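Epidermin leader peptide processing serine protease EpiP (Staphylococcus aureus subsp. aureus, PDB 3QFH) is a subtilisin-like serine protease that probably cleaves the leader peptide from the precursor of the lantibiotic epidermin. Local coordinates at residues Ile126-Thr131 with Phe200-Val205; Asn150-Asn155 with Leu213-Lys218; Gly236-Leu241 with Lys292-Tyr297; Asn77-Thr82 with Lys254-Ala259. All blocks are in the same frame, centred on the assembly; numbering follows the deposited sequence.

In the fold
Contacts 1, 2 and 3 lie in the subtilase region, and contact 4 joins the propeptide region to it. Contact 1 is inside the seven-stranded parallel sheet, its centre about 9 Å from that of the chain. Contact 2 touches it about 12 Å away, centre to centre, where strand 200-204 leads on to helix 213-225. Contacts 3 and 4, also about 12 Å apart between centres, meet through Thr82. Along the chain, contacts 1 and 2 interlock, both nested within the loop that contact 4 closes, whereas the segments of contacts 3 and 4 alternate. Helices 213-225 and 254-269 pack against each other between the sheet and the propeptide strands, as in other pro-subtilisins.

Contact 1 of 4, residues Ile126-Thr131 with Phe200-Val205; sequences IAIIDT and FTMYRV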
loop_
_atom_site.group_PDB
_atom_site.type_symbol
_atom_site.label_atom_id
_atom_site.label_comp_id
_atom_site.label_asym_id
_atom_site.label_seq_id
_atom_site.Cartn_x
_atom_site.Cartn_y
_atom_site.Cartn_z
ATOM N N ILE A 126 7.541 4.144 9.617
ATOM C CA ILE A 126 6.678 3.944 8.488
ATOM C C ILE A 126 6.818 2.472 8.036
ATOM O O ILE A 126 7.922 1.997 7.784
ATOM C CB ILE A 126 7.044 4.878 7.333
ATOM C CG1 ILE A 126 7.050 6.338 7.798
ATOM C CG2 ILE A 126 6.076 4.693 6.160
ATOM C CD1 ILE A 126 7.630 7.270 6.791
ATOM N N ALA A 127 5.702 1.762 7.967
ATOM C CA ALA A 127 5.710 0.399 7.505
ATOM C C ALA A 127 5.344 0.445 6.050
ATOM O O ALA A 127 4.467 1.228 5.625
ATOM C CB ALA A 127 4.721 -0.466 8.285
ATOM N N ILE A 128 6.050 -0.336 5.263
ATOM C CA ILE A 128 5.775 -0.423 3.827
ATOM C C ILE A 128 5.500 -1.880 3.543
ATOM O O ILE A 128 6.312 -2.742 3.848
ATOM C CB ILE A 128 6.963 0.095 2.969
ATOM C CG1 ILE A 128 7.332 1.531 3.383
ATOM C CG2 ILE A 128 6.615 0.065 1.460
ATOM C CD1 ILE A 128 8.628 2.036 2.755
ATOM N N ILE A 129 4.341 -2.157 2.968
ATOM C CA ILE A 129 3.968 -3.506 2.611
ATOM C C ILE A 129 4.164 -3.586 1.098
ATOM O O ILE A 129 3.431 -2.970 0.356
ATOM C CB ILE A 129 2.533 -3.794 3.049
ATOM C CG1 ILE A 129 2.446 -3.628 4.571
ATOM C CG2 ILE A 129 2.104 -5.192 2.603
ATOM C CD1 ILE A 129 1.059 -3.750 5.127
ATOM N N ASP A 130 5.181 -4.314 0.647
ATOM C CA ASP A 130 5.485 -4.325 -0.783
ATOM C C ASP A 130 6.364 -5.530 -1.173
ATOM O O ASP A 130 6.346 -6.579 -0.486
ATOM C CB ASP A 130 6.146 -2.978 -1.148
ATOM C CG ASP A 130 5.742 -2.478 -2.531
ATOM O OD1 ASP A 130 6.101 -3.107 -3.560
ATOM O OD2 ASP A 130 5.065 -1.430 -2.579
ATOM N N THR A 131 7.150 -5.383 -2.237
ATOM C CA THR A 131 7.919 -6.508 -2.764
ATOM C C THR A 131 9.231 -6.811 -2.027
ATOM O O THR A 131 9.851 -7.834 -2.276
ATOM C CB THR A 131 8.190 -6.343 -4.298
ATOM O OG1 THR A 131 9.080 -5.263 -4.535
ATOM C CG2 THR A 131 6.888 -6.080 -5.079
ATOM N N PHE A 200 12.064 3.241 8.249
ATOM C CA PHE A 200 11.006 2.531 7.587
ATOM C C PHE A 200 11.230 1.052 7.837
ATOM O O PHE A 200 12.362 0.591 8.090
ATOM C CB PHE A 200 10.919 2.861 6.094
ATOM C CG PHE A 200 12.000 2.242 5.253
ATOM C CD1 PHE A 200 11.770 1.051 4.578
ATOM C CD2 PHE A 200 13.236 2.858 5.120
ATOM C CE1 PHE A 200 12.749 0.487 3.795
ATOM C CE2 PHE A 200 14.222 2.301 4.324
ATOM C CZ PHE A 200 13.985 1.112 3.674
ATOM N N THR A 201 10.132 0.320 7.807
ATOM C CA THR A 201 10.140 -1.097 8.039
ATOM C C THR A 201 9.470 -1.706 6.841
ATOM O O THR A 201 8.356 -1.320 6.495
ATOM C CB THR A 201 9.341 -1.463 9.300
ATOM O OG1 THR A 201 9.808 -0.691 10.406
ATOM C CG2 THR A 201 9.501 -2.916 9.621
ATOM N N MET A 202 10.134 -2.652 6.199
ATOM C CA MET A 202 9.576 -3.289 5.022
ATOM C C MET A 202 8.913 -4.585 5.431
ATOM O O MET A 202 9.443 -5.320 6.254
ATOM C CB MET A 202 10.675 -3.529 3.980
ATOM C CG MET A 202 10.284 -4.405 2.765
ATOM S SD MET A 202 8.952 -3.755 1.753
ATOM C CE MET A 202 9.590 -2.157 1.218
ATOM N N TYR A 203 7.727 -4.837 4.887
ATOM C CA TYR A 203 7.039 -6.104 5.094
ATOM C C TYR A 203 6.870 -6.712 3.722
ATOM O O TYR A 203 6.073 -6.240 2.914
ATOM C CB TYR A 203 5.718 -5.921 5.822
ATOM C CG TYR A 203 5.953 -5.460 7.254
ATOM C CD1 TYR A 203 6.115 -6.378 8.276
ATOM C CD2 TYR A 203 6.063 -4.101 7.568
ATOM C CE1 TYR A 203 6.339 -5.966 9.586
ATOM C CE2 TYR A 203 6.305 -3.690 8.856
ATOM C CZ TYR A 203 6.441 -4.632 9.863
ATOM O OH TYR A 203 6.657 -4.245 11.155
ATOM N N ARG A 204 7.650 -7.757 3.461
ATOM C CA ARG A 204 7.648 -8.386 2.145
ATOM C C ARG A 204 6.510 -9.385 1.971
ATOM O O ARG A 204 6.380 -10.331 2.732
ATOM C CB ARG A 204 8.994 -9.050 1.843
ATOM C CG ARG A 204 9.055 -9.619 0.423
ATOM C CD ARG A 204 10.477 -10.009 0.017
ATOM N NE ARG A 204 10.961 -11.208 0.699
ATOM C CZ ARG A 204 10.875 -12.449 0.216
ATOM N NH1 ARG A 204 10.292 -12.692 -0.943
ATOM N NH2 ARG A 204 11.365 -13.463 0.913
ATOM N N VAL A 205 5.714 -9.137 0.939
ATOM C CA VAL A 205 4.561 -9.944 0.580
ATOM C C VAL A 205 4.633 -10.451 -0.871
ATOM O O VAL A 205 3.661 -10.959 -1.385
ATOM C CB VAL A 205 3.253 -9.172 0.849
ATOM C CG1 VAL A 205 3.186 -8.807 2.346
ATOM C CG2 VAL A 205 3.139 -7.893 -0.033
#
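Strands 126-130 and 200-204 run parallel as neighbours in the central sheet, pairing closely from Ile126 with Phe200 to Ile129 with Tyr203 and spreading at the far end. In the tight part, Thr201 N gives to Ile126 O, Ile128 N to Thr201 O and Tyr203 N to Ile128 O (2.7 Å for the last), each nearly along the C=O axis. On one face Ile128 reaches both ways: CD1 meets Phe200 CD1 obliquely at 3.8 Å, and CG2 meets Met202 CE at 3.7 Å because bends at chi2 and chi3 fold the methionine back over the strand. On the opposite face Ala127 CB lies 3.6 Å from Tyr203 CE2, and helix 213-225 packs here too. All the touching residues are buried, so the loose side is not a solvent side; the pairing loosens toward Asp130, whose N reaches Tyr203 O at 3.1 Å from above the carbonyl plane; Val205 N closes the series on Asp130 O. Beyond the strand, Thr131 N donates to the anti lone pair of Asp130 OD1 (2.8 Å). That oxygen also bonds His177 ND1, in a charge-relay geometry with Ser383, so this strand end probably fixes the carboxylate of a catalytic triad and would stabilise its ionised form.

Contact 2 of 4, residues Asn150-Asn155 with Leu213-Lys218; sequences NLVPLN and LLWVSK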
loop_
_atom_site.group_PDB
_atom_site.type_symbol
_atom_site.label_atom_id
_atom_site.label_comp_id
_atom_site.label_asym_id
_atom_site.label_seq_id
_atom_site.Cartn_x
_atom_site.Cartn_y
_atom_site.Cartn_z
ATOM N N ASN A 150 9.487 -10.745 6.569
ATOM C CA ASN A 150 9.004 -11.438 5.382
ATOM C C ASN A 150 7.718 -12.181 5.703
ATOM O O ASN A 150 7.716 -13.000 6.592
ATOM C CB ASN A 150 10.037 -12.470 4.930
ATOM C CG ASN A 150 9.574 -13.292 3.733
ATOM O OD1 ASN A 150 8.769 -12.846 2.931
ATOM N ND2 ASN A 150 10.113 -14.486 3.605
ATOM N N LEU A 151 6.651 -11.926 4.954
ATOM C CA LEU A 151 5.367 -12.633 5.156
ATOM C C LEU A 151 5.112 -13.699 4.077
ATOM O O LEU A 151 4.089 -14.390 4.112
ATOM C CB LEU A 151 4.191 -11.637 5.223
ATOM C CG LEU A 151 4.027 -10.883 6.552
ATOM C CD1 LEU A 151 3.677 -11.846 7.691
ATOM C CD2 LEU A 151 5.273 -10.060 6.920
ATOM N N VAL A 152 6.027 -13.820 3.114
ATOM C CA VAL A 152 5.892 -14.821 2.059
ATOM C C VAL A 152 6.198 -16.187 2.691
ATOM O O VAL A 152 7.248 -16.366 3.323
ATOM C CB VAL A 152 6.829 -14.541 0.881
ATOM C CG1 VAL A 152 6.670 -15.612 -0.190
ATOM C CG2 VAL A 152 6.571 -13.141 0.309
ATOM N N PRO A 153 5.263 -17.146 2.567
ATOM C CA PRO A 153 5.485 -18.434 3.227
ATOM C C PRO A 153 6.465 -19.346 2.499
ATOM O O PRO A 153 6.852 -19.067 1.379
ATOM C CB PRO A 153 4.082 -19.062 3.254
ATOM C CG PRO A 153 3.410 -18.504 2.038
ATOM C CD PRO A 153 3.950 -17.082 1.902
ATOM N N LEU A 154 6.882 -20.411 3.175
ATOM C CA LEU A 154 7.735 -21.423 2.575
ATOM C C LEU A 154 7.053 -21.880 1.288
ATOM O O LEU A 154 5.841 -22.156 1.265
ATOM C CB LEU A 154 7.943 -22.591 3.546
ATOM C CG LEU A 154 8.706 -23.835 3.068
ATOM C CD1 LEU A 154 10.131 -23.516 2.651
ATOM C CD2 LEU A 154 8.705 -24.917 4.155
ATOM N N ASN A 155 7.821 -21.888 0.208
ATOM C CA ASN A 155 7.349 -22.300 -1.126
ATOM C C ASN A 155 6.495 -21.291 -1.844
ATOM O O ASN A 155 5.976 -21.582 -2.914
ATOM C CB ASN A 155 6.665 -23.670 -1.086
ATOM C CG ASN A 155 7.630 -24.778 -0.767
ATOM O OD1 ASN A 155 8.781 -24.757 -1.209
ATOM N ND2 ASN A 155 7.170 -25.766 -0.011
ATOM N N LEU A 213 -3.853 -11.935 -0.945
ATOM C CA LEU A 213 -4.416 -10.888 -0.093
ATOM C C LEU A 213 -4.291 -11.267 1.383
ATOM O O LEU A 213 -4.193 -10.398 2.239
ATOM C CB LEU A 213 -5.870 -10.547 -0.463
ATOM C CG LEU A 213 -6.062 -9.779 -1.779
ATOM C CD1 LEU A 213 -7.547 -9.537 -2.046
ATOM C CD2 LEU A 213 -5.327 -8.460 -1.773
ATOM N N LEU A 214 -4.279 -12.564 1.675
ATOM C CA LEU A 214 -4.081 -13.010 3.033
ATOM C C LEU A 214 -2.689 -12.649 3.559
ATOM O O LEU A 214 -2.541 -12.409 4.747
ATOM C CB LEU A 214 -4.313 -14.505 3.171
ATOM C CG LEU A 214 -5.772 -14.950 2.993
ATOM C CD1 LEU A 214 -5.855 -16.479 3.078
ATOM C CD2 LEU A 214 -6.673 -14.313 4.012
ATOM N N TRP A 215 -1.674 -12.628 2.694
ATOM C CA TRP A 215 -0.317 -12.271 3.148
ATOM C C TRP A 215 -0.291 -10.791 3.467
ATOM O O TRP A 215 0.302 -10.359 4.472
ATOM C CB TRP A 215 0.783 -12.578 2.111
ATOM C CG TRP A 215 0.801 -13.968 1.512
ATOM C CD1 TRP A 215 0.190 -15.083 1.992
ATOM C CD2 TRP A 215 1.592 -14.397 0.393
ATOM N NE1 TRP A 215 0.478 -16.165 1.195
ATOM C CE2 TRP A 215 1.351 -15.777 0.215
ATOM C CE3 TRP A 215 2.456 -13.745 -0.480
ATOM C CZ2 TRP A 215 1.934 -16.517 -0.817
ATOM C CZ3 TRP A 215 3.041 -14.476 -1.513
ATOM C CH2 TRP A 215 2.782 -15.856 -1.665
ATOM N N VAL A 216 -0.963 -10.013 2.623
ATOM C CA VAL A 216 -1.070 -8.574 2.822
ATOM C C VAL A 216 -1.751 -8.267 4.156
ATOM O O VAL A 216 -1.289 -7.402 4.901
ATOM C CB VAL A 216 -1.854 -7.891 1.701
ATOM C CG1 VAL A 216 -2.027 -6.383 2.007
ATOM C CG2 VAL A 216 -1.142 -8.092 0.323
ATOM N N SER A 217 -2.834 -9.000 4.449
ATOM C CA SER A 217 -3.574 -8.826 5.679
ATOM C C SER A 217 -2.702 -9.140 6.874
ATOM O O SER A 217 -2.697 -8.398 7.840
ATOM C CB SER A 217 -4.833 -9.684 5.683
ATOM O OG SER A 217 -5.689 -9.287 4.622
ATOM N N LYS A 218 -1.932 -10.220 6.800
ATOM C CA LYS A 218 -1.056 -10.567 7.912
ATOM C C LYS A 218 0.047 -9.509 8.070
ATOM O O LYS A 218 0.456 -9.202 9.180
ATOM C CB LYS A 218 -0.479 -11.955 7.731
ATOM C CG LYS A 218 0.207 -12.489 8.969
ATOM C CD LYS A 218 0.703 -13.905 8.750
ATOM C CE LYS A 218 1.298 -14.488 10.015
ATOM N NZ LYS A 218 1.724 -15.884 9.779
#
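Pro153 overlaps the indole of Trp215, its CD sitting over the six-membered ring, 3.7 Å from the centroid and 26° off the ring normal, in a CH-pi contact. CD is displaced toward the rim, so that it lies closest to CE2 (3.4 Å), while the next ring carbon, CG, spreads toward CZ2 and NE1. The two side chains cross at about a right angle. Val152 extends the cover to the far end of the indole, where its CG1 stands 4.0 Å from Trp215 CZ3. Leu151 O lies above the same ring face, and Leu151 CD1 rests on the aliphatic shaft of Lys218, 3.8 Å from CG, the lysine chain being fully extended beyond that atom. Within the loop an Asx turn, Val152 N to Asn150 OD1 (2.9 Å), bends the chain as it leaves strand 149-150. Tyr46 of the propeptide region joins from strand 43-48, its hydroxyl hydrogen-bonded to Leu151 O and its ring in a cation-pi contact with Lys218. No hydrogen bond joins residues 150-155 to residues 213-218: the union rests on dispersion, probably aided by the polarised C-H bonds of the carbon next to the proline nitrogen.

Contact 3 of 4, residues Gly236-Leu241 with Lys292-Tyr297; sequences GSYIIL and KLQREY
Arg295 curls over strand 237-241 from a type I turn, Lys292 to Arg295, with bends at chi2 and chi3. Its CB points toward the strand; CG then comes to 4.0 Å from Tyr238 CB, and CD to 3.5 Å from Tyr238 O. NE passes the same oxygen at longer range without bonding to it. The guanidinium carbon CZ has Ile240 CD1 over its centre, 4.0 Å away, so a methyl group covers one face of the charge. At the tip NH2 donates to Tyr238 O (2.7 Å, 138°), meeting a lone pair in the carbonyl plane although the oxygen is tilted out of the guanidinium plane; Thr82 OG1 bonds the same carbonyl. NH1 forms a salt bridge with Glu253. Ile240 CD1 also touches Tyr297 CD1 at a tight 3.3 Å, while its CG2 lies over the face of that ring, 3.4 Å from CE1. One residue earlier in the turn, Gln294 CB sits over the Tyr238 ring, 4.0 Å from its centroid, in a CH-pi contact. The turn, following helix 288-292, thus lies against one side of the strand; Ile239 faces away from it to helices 213-225 and 254-269, and strand 302-306 pairs antiparallel along the strand's edge.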
loop_
_atom_site.group_PDB
_atom_site.type_symbol
_atom_site.label_atom_id
_atom_site.label_comp_id
_atom_site.label_asym_id
_atom_site.label_seq_id
_atom_site.Cartn_x
_atom_site.Cartn_y
_atom_site.Cartn_z
ATOM N N GLY A 236 -2.954 -2.911 -4.966
ATOM C CA GLY A 236 -4.378 -2.859 -5.124
ATOM C C GLY A 236 -4.817 -4.169 -5.729
ATOM O O GLY A 236 -3.990 -4.993 -6.125
ATOM N N SER A 237 -6.118 -4.373 -5.778
ATOM C CA SER A 237 -6.665 -5.552 -6.397
ATOM C C SER A 237 -8.146 -5.334 -6.548
ATOM O O SER A 237 -8.773 -4.643 -5.740
ATOM C CB SER A 237 -6.438 -6.792 -5.535
ATOM O OG SER A 237 -7.274 -6.744 -4.400
ATOM N N TYR A 238 -8.707 -5.913 -7.591
ATOM C CA TYR A 238 -10.120 -5.828 -7.802
ATOM C C TYR A 238 -10.645 -7.139 -7.279
ATOM O O TYR A 238 -10.252 -8.212 -7.750
ATOM C CB TYR A 238 -10.443 -5.594 -9.261
ATOM C CG TYR A 238 -9.938 -4.262 -9.723
ATOM C CD1 TYR A 238 -10.681 -3.113 -9.508
ATOM C CD2 TYR A 238 -8.706 -4.141 -10.349
ATOM C CE1 TYR A 238 -10.224 -1.880 -9.911
ATOM C CE2 TYR A 238 -8.241 -2.901 -10.766
ATOM C CZ TYR A 238 -9.012 -1.772 -10.539
ATOM O OH TYR A 238 -8.570 -0.532 -10.936
ATOM N N ILE A 239 -11.520 -7.042 -6.290
ATOM C CA ILE A 239 -12.040 -8.202 -5.615
ATOM C C ILE A 239 -13.532 -8.354 -5.886
ATOM O O ILE A 239 -14.255 -7.365 -5.998
ATOM C CB ILE A 239 -11.745 -8.072 -4.096
ATOM C CG1 ILE A 239 -11.917 -9.401 -3.376
ATOM C CG2 ILE A 239 -12.584 -6.953 -3.461
ATOM C CD1 ILE A 239 -11.439 -9.356 -1.954
ATOM N N ILE A 240 -13.970 -9.604 -6.023
ATOM C CA ILE A 240 -15.371 -9.923 -6.233
ATOM C C ILE A 240 -15.992 -10.322 -4.897
ATOM O O ILE A 240 -15.435 -11.147 -4.168
ATOM C CB ILE A 240 -15.549 -11.101 -7.242
ATOM C CG1 ILE A 240 -14.911 -10.761 -8.592
ATOM C CG2 ILE A 240 -17.016 -11.423 -7.422
ATOM C CD1 ILE A 240 -14.887 -11.908 -9.577
ATOM N N LEU A 241 -17.119 -9.708 -4.560
ATOM C CA LEU A 241 -17.851 -10.064 -3.349
ATOM C C LEU A 241 -19.323 -9.982 -3.673
ATOM O O LEU A 241 -19.747 -9.141 -4.472
ATOM C CB LEU A 241 -17.516 -9.178 -2.153
ATOM C CG LEU A 241 -17.949 -7.719 -2.174
ATOM C CD1 LEU A 241 -17.838 -7.119 -0.779
ATOM C CD2 LEU A 241 -17.120 -6.946 -3.191
ATOM N N LYS A 292 -16.472 -4.081 -12.911
ATOM C CA LYS A 292 -16.680 -5.503 -13.249
ATOM C C LYS A 292 -15.820 -5.911 -14.444
ATOM O O LYS A 292 -15.324 -7.029 -14.511
ATOM C CB LYS A 292 -18.142 -5.793 -13.579
ATOM C CG LYS A 292 -19.130 -5.468 -12.472
ATOM C CD LYS A 292 -20.533 -5.943 -12.839
ATOM C CE LYS A 292 -21.601 -5.269 -11.985
ATOM N NZ LYS A 292 -21.399 -5.448 -10.521
ATOM N N LEU A 293 -15.638 -4.982 -15.372
ATOM C CA LEU A 293 -14.839 -5.216 -16.566
ATOM C C LEU A 293 -13.352 -5.498 -16.249
ATOM O O LEU A 293 -12.637 -6.057 -17.079
ATOM C CB LEU A 293 -14.978 -4.013 -17.505
ATOM C CG LEU A 293 -14.678 -4.255 -18.974
ATOM C CD1 LEU A 293 -15.571 -5.373 -19.511
ATOM C CD2 LEU A 293 -14.896 -2.966 -19.744
ATOM N N GLN A 294 -12.894 -5.122 -15.053
ATOM C CA GLN A 294 -11.510 -5.384 -14.643
ATOM C C GLN A 294 -11.281 -6.860 -14.301
ATOM O O GLN A 294 -10.147 -7.344 -14.352
ATOM C CB GLN A 294 -11.101 -4.500 -13.455
ATOM C CG GLN A 294 -11.269 -3.016 -13.718
ATOM C CD GLN A 294 -10.614 -2.590 -15.021
ATOM O OE1 GLN A 294 -9.479 -2.964 -15.310
ATOM N NE2 GLN A 294 -11.332 -1.806 -15.811
ATOM N N ARG A 295 -12.346 -7.565 -13.931
ATOM C CA ARG A 295 -12.262 -8.996 -13.635
ATOM C C ARG A 295 -13.047 -9.814 -14.659
ATOM O O ARG A 295 -13.233 -11.019 -14.471
ATOM C CB ARG A 295 -12.810 -9.300 -12.230
ATOM C CG ARG A 295 -11.982 -8.765 -11.098
ATOM C CD ARG A 295 -10.605 -9.442 -10.987
ATOM N NE ARG A 295 -10.687 -10.879 -10.713
ATOM C CZ ARG A 295 -10.932 -11.419 -9.517
ATOM N NH1 ARG A 295 -10.967 -12.740 -9.378
ATOM N NH2 ARG A 295 -11.151 -10.656 -8.456
ATOM N N GLU A 296 -13.501 -9.165 -15.733
ATOM C CA GLU A 296 -14.308 -9.829 -16.760
ATOM C C GLU A 296 -15.393 -10.637 -16.049
ATOM O O GLU A 296 -15.595 -11.819 -16.325
ATOM C CB GLU A 296 -13.432 -10.738 -17.632
ATOM C CG GLU A 296 -12.201 -10.041 -18.230
ATOM C CD GLU A 296 -11.359 -10.966 -19.099
ATOM O OE1 GLU A 296 -11.742 -12.141 -19.270
ATOM O OE2 GLU A 296 -10.313 -10.512 -19.615
ATOM N N TYR A 297 -16.089 -9.974 -15.132
ATOM C CA TYR A 297 -17.083 -10.617 -14.292
ATOM C C TYR A 297 -18.519 -10.367 -14.747
ATOM O O TYR A 297 -18.921 -9.216 -14.925
ATOM C CB TYR A 297 -16.882 -10.104 -12.870
ATOM C CG TYR A 297 -17.854 -10.627 -11.855
ATOM C CD1 TYR A 297 -17.689 -11.888 -11.292
ATOM C CD2 TYR A 297 -18.920 -9.843 -11.422
ATOM C CE1 TYR A 297 -18.574 -12.366 -10.342
ATOM C CE2 TYR A 297 -19.804 -10.310 -10.475
ATOM C CZ TYR A 297 -19.627 -11.571 -9.934
ATOM O OH TYR A 297 -20.504 -12.041 -8.987
#

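Contact 4 of 4, residues Asn77-Thr82 with Lys254-Ala259; sequences NATCST and KVEYDA
Asn77 OD1 takes the N-H of Val255 at 2.9 Å (166°), in the plane of the amide carbonyl, gripping the first turn of helix 254-269. The other end of the amide works as a double donor: Asn77 ND2 gives one bond to Glu256 OE1 (3.2 Å, 171°), using the syn lone pair of the carboxylate, and another to Ala78 O (3.0 Å). The acceptors lie within a few degrees of the amide plane and hold it flat; because one end takes an N-H and the other gives to two oxygens, oxygen and nitrogen are told apart. CG sits between the backbone N and the carbonyl carbon (chi1 59°), the crowded position that turns the amide toward the helix. Here the end of strand 73-78, in the propeptide sheet, meets the start of a surface helix of the subtilase region, as where the prodomain of pro-subtilisins rests on two such helices; the second is 213-225. The helix start would probably stabilise the negative charge of Glu256. Around the polar core, Val255 CG2 presses on Asn77 OD1 at 3.1 Å. Thr79 offers its methyl, CG2, to Glu256 OE2 (3.4 Å), while its OG1 bonds Ser24 and Gln55 within the propeptide region.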
loop_
_atom_site.group_PDB
_atom_site.type_symbol
_atom_site.label_atom_id
_atom_site.label_comp_id
_atom_site.label_asym_id
_atom_site.label_seq_id
_atom_site.Cartn_x
_atom_site.Cartn_y
_atom_site.Cartn_z
ATOM N N ASN A 77 -14.105 -20.069 0.931
ATOM C CA ASN A 77 -14.135 -19.895 -0.522
ATOM C C ASN A 77 -12.779 -20.275 -1.087
ATOM O O ASN A 77 -11.764 -20.241 -0.378
ATOM C CB ASN A 77 -14.574 -18.491 -0.981
ATOM C CG ASN A 77 -13.682 -17.369 -0.458
ATOM O OD1 ASN A 77 -14.080 -16.649 0.449
ATOM N ND2 ASN A 77 -12.489 -17.212 -1.028
ATOM N N ALA A 78 -12.770 -20.679 -2.352
ATOM C CA ALA A 78 -11.537 -21.019 -3.024
ATOM C C ALA A 78 -10.755 -19.738 -3.103
ATOM O O ALA A 78 -11.334 -18.697 -3.375
ATOM C CB ALA A 78 -11.829 -21.549 -4.420
ATOM N N THR A 79 -9.455 -19.797 -2.837
ATOM C CA THR A 79 -8.607 -18.619 -2.944
ATOM C C THR A 79 -8.458 -18.318 -4.432
ATOM O O THR A 79 -8.214 -19.232 -5.217
ATOM C CB THR A 79 -7.211 -18.898 -2.382
ATOM O OG1 THR A 79 -7.320 -19.563 -1.114
ATOM C CG2 THR A 79 -6.406 -17.610 -2.252
ATOM N N CYS A 80 -8.611 -17.062 -4.839
ATOM C CA CYS A 80 -8.467 -16.721 -6.272
ATOM C C CYS A 80 -7.430 -15.629 -6.556
ATOM O O CYS A 80 -6.905 -15.013 -5.628
ATOM C CB CYS A 80 -9.822 -16.350 -6.867
ATOM S SG CYS A 80 -10.947 -17.777 -7.019
ATOM N N SER A 81 -7.139 -15.417 -7.847
ATOM C CA SER A 81 -6.152 -14.407 -8.300
ATOM C C SER A 81 -6.782 -13.042 -8.637
ATOM O O SER A 81 -6.963 -12.673 -9.809
ATOM C CB SER A 81 -5.352 -14.930 -9.495
ATOM O OG SER A 81 -4.562 -16.042 -9.117
ATOM N N THR A 82 -7.081 -12.305 -7.572
ATOM C CA THR A 82 -7.692 -10.978 -7.637
ATOM C C THR A 82 -6.692 -9.828 -7.886
ATOM O O THR A 82 -7.026 -8.843 -8.558
ATOM C CB THR A 82 -8.507 -10.702 -6.338
ATOM O OG1 THR A 82 -8.647 -9.286 -6.146
ATOM C CG2 THR A 82 -7.813 -11.296 -5.109
ATOM N N LYS A 254 -15.089 -13.446 -0.533
ATOM C CA LYS A 254 -15.497 -12.951 0.762
ATOM C C LYS A 254 -14.451 -13.040 1.865
ATOM O O LYS A 254 -14.237 -12.062 2.605
ATOM C CB LYS A 254 -16.735 -13.730 1.192
ATOM C CG LYS A 254 -17.278 -13.428 2.581
ATOM C CD LYS A 254 -17.803 -12.032 2.704
ATOM C CE LYS A 254 -18.678 -11.882 3.961
ATOM N NZ LYS A 254 -19.030 -10.462 4.229
ATOM N N VAL A 255 -13.815 -14.198 2.007
ATOM C CA VAL A 255 -12.862 -14.373 3.109
ATOM C C VAL A 255 -11.707 -13.385 3.038
ATOM O O VAL A 255 -11.313 -12.809 4.059
ATOM C CB VAL A 255 -12.370 -15.821 3.237
ATOM C CG1 VAL A 255 -11.334 -15.935 4.339
ATOM C CG2 VAL A 255 -13.544 -16.721 3.546
ATOM N N GLU A 256 -11.192 -13.165 1.830
ATOM C CA GLU A 256 -10.117 -12.227 1.622
ATOM C C GLU A 256 -10.577 -10.813 1.918
ATOM O O GLU A 256 -9.855 -10.048 2.525
ATOM C CB GLU A 256 -9.582 -12.282 0.185
ATOM C CG GLU A 256 -8.580 -13.365 -0.095
ATOM C CD GLU A 256 -9.149 -14.767 -0.186
ATOM O OE1 GLU A 256 -10.393 -14.944 -0.322
ATOM O OE2 GLU A 256 -8.311 -15.699 -0.153
ATOM N N TYR A 257 -11.770 -10.462 1.442
ATOM C CA TYR A 257 -12.320 -9.126 1.658
ATOM C C TYR A 257 -12.374 -8.841 3.165
ATOM O O TYR A 257 -11.846 -7.827 3.649
ATOM C CB TYR A 257 -13.718 -8.998 1.033
ATOM C CG TYR A 257 -14.254 -7.596 1.148
ATOM C CD1 TYR A 257 -14.104 -6.692 0.109
ATOM C CD2 TYR A 257 -14.863 -7.155 2.324
ATOM C CE1 TYR A 257 -14.566 -5.382 0.226
ATOM C CE2 TYR A 257 -15.335 -5.862 2.442
ATOM C CZ TYR A 257 -15.177 -4.980 1.388
ATOM O OH TYR A 257 -15.632 -3.690 1.506
ATOM N N ASP A 258 -12.998 -9.756 3.894
ATOM C CA ASP A 258 -13.123 -9.649 5.341
ATOM C C ASP A 258 -11.776 -9.586 6.017
ATOM O O ASP A 258 -11.598 -8.812 6.937
ATOM C CB ASP A 258 -13.887 -10.849 5.910
ATOM C CG ASP A 258 -15.367 -10.836 5.540
ATOM O OD1 ASP A 258 -15.859 -9.786 5.074
ATOM O OD2 ASP A 258 -16.039 -11.875 5.732
ATOM N N ALA A 259 -10.841 -10.421 5.581
ATOM C CA ALA A 259 -9.513 -10.463 6.192
ATOM C C ALA A 259 -8.837 -9.104 6.060
ATOM O O ALA A 259 -8.298 -8.568 7.040
ATOM C CB ALA A 259 -8.651 -11.535 5.549
#